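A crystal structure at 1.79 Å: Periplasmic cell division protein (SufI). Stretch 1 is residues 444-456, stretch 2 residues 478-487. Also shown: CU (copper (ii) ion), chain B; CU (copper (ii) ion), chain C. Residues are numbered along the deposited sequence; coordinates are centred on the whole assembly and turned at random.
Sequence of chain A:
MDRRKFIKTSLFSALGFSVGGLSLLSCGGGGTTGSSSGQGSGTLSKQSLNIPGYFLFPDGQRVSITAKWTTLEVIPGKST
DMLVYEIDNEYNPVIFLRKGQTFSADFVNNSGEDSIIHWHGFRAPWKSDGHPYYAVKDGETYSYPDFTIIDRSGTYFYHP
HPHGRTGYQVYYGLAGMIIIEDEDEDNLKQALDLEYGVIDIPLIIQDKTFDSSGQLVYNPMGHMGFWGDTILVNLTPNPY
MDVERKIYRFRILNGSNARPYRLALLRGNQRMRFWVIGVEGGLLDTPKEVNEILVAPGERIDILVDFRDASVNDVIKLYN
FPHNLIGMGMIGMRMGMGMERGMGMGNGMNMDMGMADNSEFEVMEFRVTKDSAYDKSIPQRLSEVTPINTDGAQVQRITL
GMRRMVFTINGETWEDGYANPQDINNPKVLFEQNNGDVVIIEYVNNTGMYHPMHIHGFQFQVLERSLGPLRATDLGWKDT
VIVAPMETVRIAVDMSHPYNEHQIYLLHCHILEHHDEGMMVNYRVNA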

# COMPACT_ATOMS: atom_id res chain seq x y z
N VAL A 444 -6.59 -19.54 4.55
CA VAL A 444 -7.90 -20.06 4.93
C VAL A 444 -8.39 -19.21 6.09
O VAL A 444 -7.91 -19.35 7.22
N ASN A 445 -9.37 -18.34 5.82
CA ASN A 445 -9.88 -17.40 6.82
C ASN A 445 -11.08 -18.02 7.53
O ASN A 445 -12.19 -18.03 7.00
N ASN A 446 -10.86 -18.53 8.74
CA ASN A 446 -11.92 -19.07 9.57
C ASN A 446 -12.45 -18.05 10.58
O ASN A 446 -13.03 -18.45 11.59
N THR A 447 -12.26 -16.76 10.32
CA THR A 447 -12.73 -15.71 11.22
C THR A 447 -13.88 -14.95 10.57
O THR A 447 -14.19 -15.13 9.39
N GLY A 448 -14.50 -14.09 11.37
CA GLY A 448 -15.61 -13.29 10.91
C GLY A 448 -15.22 -12.00 10.23
O GLY A 448 -16.10 -11.24 9.80
N MET A 449 -13.93 -11.72 10.10
CA MET A 449 -13.46 -10.46 9.54
C MET A 449 -12.55 -10.73 8.35
O MET A 449 -11.88 -11.77 8.28
N TYR A 450 -12.53 -9.80 7.41
CA TYR A 450 -11.61 -9.90 6.31
C TYR A 450 -10.20 -9.56 6.78
O TYR A 450 -10.00 -8.87 7.78
N HIS A 451 -9.21 -10.06 6.04
CA HIS A 451 -7.81 -9.75 6.33
C HIS A 451 -7.05 -9.52 5.03
O HIS A 451 -6.98 -10.42 4.19
N PRO A 452 -6.48 -8.34 4.83
CA PRO A 452 -5.57 -8.16 3.70
C PRO A 452 -4.18 -8.67 4.04
O PRO A 452 -3.43 -8.01 4.76
N MET A 453 -3.85 -9.86 3.55
CA MET A 453 -2.63 -10.55 3.95
C MET A 453 -1.46 -10.12 3.08
O MET A 453 -1.55 -10.16 1.84
N HIS A 454 -0.36 -9.74 3.72
CA HIS A 454 0.81 -9.21 3.05
C HIS A 454 2.02 -10.07 3.41
O HIS A 454 2.19 -10.45 4.57
N ILE A 455 2.84 -10.39 2.41
CA ILE A 455 4.13 -11.02 2.63
C ILE A 455 5.21 -10.05 2.20
O ILE A 455 5.04 -9.31 1.22
N HIS A 456 6.31 -10.03 2.94
CA HIS A 456 7.49 -9.28 2.55
C HIS A 456 8.37 -10.14 1.64
O HIS A 456 8.22 -11.36 1.56
N LYS A 478 1.15 -9.14 -7.13
CA LYS A 478 0.57 -8.56 -5.93
C LYS A 478 1.51 -8.74 -4.75
O LYS A 478 2.40 -9.60 -4.78
N ASP A 479 1.32 -7.93 -3.70
CA ASP A 479 1.92 -8.22 -2.41
C ASP A 479 0.93 -8.16 -1.25
O ASP A 479 1.32 -8.46 -0.12
N THR A 480 -0.33 -7.80 -1.50
CA THR A 480 -1.38 -7.80 -0.49
C THR A 480 -2.67 -8.31 -1.11
O THR A 480 -3.17 -7.71 -2.06
N VAL A 481 -3.21 -9.41 -0.59
CA VAL A 481 -4.41 -10.03 -1.15
C VAL A 481 -5.53 -9.98 -0.12
O VAL A 481 -5.33 -10.32 1.05
N ILE A 482 -6.71 -9.55 -0.56
CA ILE A 482 -7.89 -9.53 0.30
C ILE A 482 -8.37 -10.96 0.51
O ILE A 482 -8.54 -11.72 -0.45
N VAL A 483 -8.60 -11.33 1.77
CA VAL A 483 -9.15 -12.63 2.11
C VAL A 483 -10.42 -12.39 2.91
O VAL A 483 -10.36 -12.03 4.10
N ALA A 484 -11.57 -12.58 2.27
CA ALA A 484 -12.86 -12.27 2.88
C ALA A 484 -13.21 -13.28 3.96
O ALA A 484 -12.62 -14.37 4.02
N PRO A 485 -14.16 -12.96 4.84
CA PRO A 485 -14.59 -13.92 5.86
C PRO A 485 -15.00 -15.25 5.23
O PRO A 485 -15.71 -15.28 4.23
N MET A 486 -14.51 -16.34 5.82
CA MET A 486 -14.83 -17.70 5.39
C MET A 486 -14.38 -17.98 3.96
O MET A 486 -14.91 -18.89 3.31
N GLU A 487 -13.41 -17.23 3.46
CA GLU A 487 -12.89 -17.42 2.11
C GLU A 487 -11.53 -18.09 2.15
O GLU A 487 -10.75 -17.91 3.09

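Strand 451-455 and strand 480-483 run antiparallel, and the two stretches together bury 778 Å² against each other. Asn 445 and Val 483 are each covered most, with Pro 485 next.

Asn 445 points toward stretch 2, with chi1 t. Its amide group ties a loop of its own stretch to the partner. Asn 445 ND2 donates to Met 449 O at 2.8 Å, nearly in line. Asn 445 ND2 also donates to Val 483 O at 3.2 Å. A weak bond joins Asn 445 ND2 to Ala 484 O at 3.1 Å. On the other side of the amide, Asn 445 OD1 accepts from Thr 447 N at 2.9 Å and from Thr 447 OG1 at 2.6 Å. The backbone adds a further bond, Asn 445 N to Glu 487 O at 3.1 Å.

Val 483, chi1 t, lies on the sheet face that also carries His 451, Met 453 and Val 481. Its CG1 packs on Asn 445 CB at 3.6 Å. Val 483 CG2 lies 4.2 Å from Met 453 CG. Met 453 is m at all three chi angles, and its end leads away from stretch 2. Val 481, chi1 p, adds a looser contact, CG1 to Met 453 CB at 4.5 Å.

Pro 485 sits in the type II turn from Ala 484 to Glu 487, and its CA-to-CB bond points sideways relative to stretch 1. Pro 485 CG is 3.5 Å from Gly 448 O, and Pro 485 CD is 3.9 Å from Tyr 450 CB. The ring thus fits against the loop before strand 451-455. The CA-to-CB bond of Met 486 points away from stretch 1, but with chi1 m and chi2 m its end comes nearer, with Met 486 SD 4.2 Å from Asn 446 C.

Tyr 450 has an off-rotamer chi1 of 95°. Tyr 450 CD1 meets Ile 482 CG2 at 4.1 Å, at an oblique angle to the ring. Ile 482 is on the other sheet face, with Pro 452, His 454 and Thr 480. There Pro 452 CB touches Thr 480 CG2 at 3.8 Å.

His 454, chi1 t, makes a short hydrogen bond from ND1 to Asp 479 O at 2.6 Å. The acceptor lies near the ring plane, at its edge. Thr 480, chi1 m, donates from OG1 to Asp 479 OD1 at 2.8 Å.

Two copper ions are bound here. His 451 ND1, chi1 m, binds CU of chain B at 2.2 Å, while His 451 NE2 donates to Thr 447 OG1 at 2.9 Å. His 456 NE2 binds CU of chain C at 2.1 Å, and His 456 makes no contact with stretch 2. Further ligands for both ions come from elsewhere in the structure.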

# COMPACT_ATOMS: atom_id res chain seq x y z
CB VAL A 444 -7.85 -21.54 5.31
CG1 VAL A 444 -9.24 -22.05 5.62
CG2 VAL A 444 -7.21 -22.36 4.20
CB ASN A 445 -10.24 -16.08 6.16
CG ASN A 445 -10.69 -15.02 7.16
OD1 ASN A 445 -10.68 -15.25 8.37
ND2 ASN A 445 -11.07 -13.85 6.66
CB ASN A 446 -11.44 -20.33 10.30
CG ASN A 446 -11.19 -21.49 9.36
OD1 ASN A 446 -11.91 -21.68 8.37
ND2 ASN A 446 -10.15 -22.27 9.65
CB THR A 447 -11.60 -14.75 11.58
OG1 THR A 447 -11.30 -13.91 10.46
CG2 THR A 447 -10.35 -15.52 11.98
CB MET A 449 -12.71 -9.64 10.60
CG MET A 449 -12.34 -8.25 10.14
SD MET A 449 -12.24 -7.07 11.48
CE MET A 449 -12.05 -5.56 10.56
CB TYR A 450 -12.03 -8.99 5.15
CG TYR A 450 -11.36 -7.64 5.15
CD1 TYR A 450 -10.27 -7.39 4.33
CD2 TYR A 450 -11.81 -6.61 5.98
CE1 TYR A 450 -9.65 -6.15 4.32
CE2 TYR A 450 -11.19 -5.37 5.98
CZ TYR A 450 -10.11 -5.15 5.15
OH TYR A 450 -9.48 -3.92 5.13
CB HIS A 451 -7.15 -10.87 7.12
CG HIS A 451 -7.89 -11.24 8.37
ND1 HIS A 451 -7.84 -10.47 9.51
CD2 HIS A 451 -8.69 -12.30 8.65
CE1 HIS A 451 -8.59 -11.04 10.45
NE2 HIS A 451 -9.11 -12.14 9.95
CB PRO A 452 -5.59 -6.64 3.48
CG PRO A 452 -5.84 -6.08 4.85
CD PRO A 452 -6.65 -7.11 5.62
CB MET A 453 -2.82 -12.06 3.89
CG MET A 453 -3.86 -12.59 4.87
SD MET A 453 -3.47 -12.19 6.58
CE MET A 453 -1.86 -12.95 6.75
CB HIS A 454 1.03 -7.74 3.45
CG HIS A 454 2.31 -7.15 2.94
ND1 HIS A 454 2.63 -7.09 1.60
CD2 HIS A 454 3.34 -6.56 3.60
CE1 HIS A 454 3.81 -6.51 1.46
NE2 HIS A 454 4.26 -6.18 2.65
CB ILE A 455 4.28 -12.37 1.88
CG1 ILE A 455 4.12 -12.18 0.38
CG2 ILE A 455 3.30 -13.39 2.40
CD1 ILE A 455 4.44 -13.42 -0.42
CB HIS A 456 8.28 -8.83 3.78
CG HIS A 456 7.55 -7.86 4.65
ND1 HIS A 456 8.19 -7.03 5.54
CD2 HIS A 456 6.23 -7.59 4.78
CE1 HIS A 456 7.30 -6.29 6.18
NE2 HIS A 456 6.10 -6.61 5.73
CB LYS A 478 -0.79 -9.21 -5.62
CG LYS A 478 -1.80 -9.10 -6.74
CD LYS A 478 -2.48 -7.74 -6.73
CE LYS A 478 -3.37 -7.60 -5.51
NZ LYS A 478 -3.88 -6.21 -5.36
CB ASP A 479 3.13 -7.30 -2.12
CG ASP A 479 2.76 -5.83 -2.00
OD1 ASP A 479 1.82 -5.48 -1.26
OD2 ASP A 479 3.46 -5.02 -2.64
CB THR A 480 -1.59 -6.38 0.07
OG1 THR A 480 -0.35 -5.84 0.54
CG2 THR A 480 -2.60 -6.41 1.22
CB VAL A 481 -4.16 -11.47 -1.63
CG1 VAL A 481 -3.65 -12.35 -0.50
CG2 VAL A 481 -5.43 -12.06 -2.26
CB ILE A 482 -9.00 -8.67 -0.32
CG1 ILE A 482 -8.57 -7.21 -0.44
CG2 ILE A 482 -10.29 -8.79 0.49
CD1 ILE A 482 -9.59 -6.34 -1.13
CB VAL A 483 -8.15 -13.49 2.90
CG1 VAL A 483 -8.73 -14.88 3.15
CG2 VAL A 483 -6.83 -13.58 2.14
CB ALA A 484 -13.95 -12.25 1.80
CB PRO A 485 -15.78 -13.23 6.53
CG PRO A 485 -15.50 -11.79 6.36
CD PRO A 485 -14.84 -11.66 5.02
CB MET A 486 -16.33 -18.00 5.55
CG MET A 486 -16.87 -17.73 6.96
SD MET A 486 -15.90 -18.54 8.26
CE MET A 486 -16.76 -18.01 9.74
CB GLU A 487 -12.78 -16.08 1.36
CG GLU A 487 -12.17 -16.19 -0.03
CD GLU A 487 -12.22 -14.88 -0.80
OE1 GLU A 487 -12.62 -14.91 -1.99
OE2 GLU A 487 -11.87 -13.83 -0.23
CU CU B . -6.28 -8.99 9.89
CU CU C . 4.87 -5.30 6.73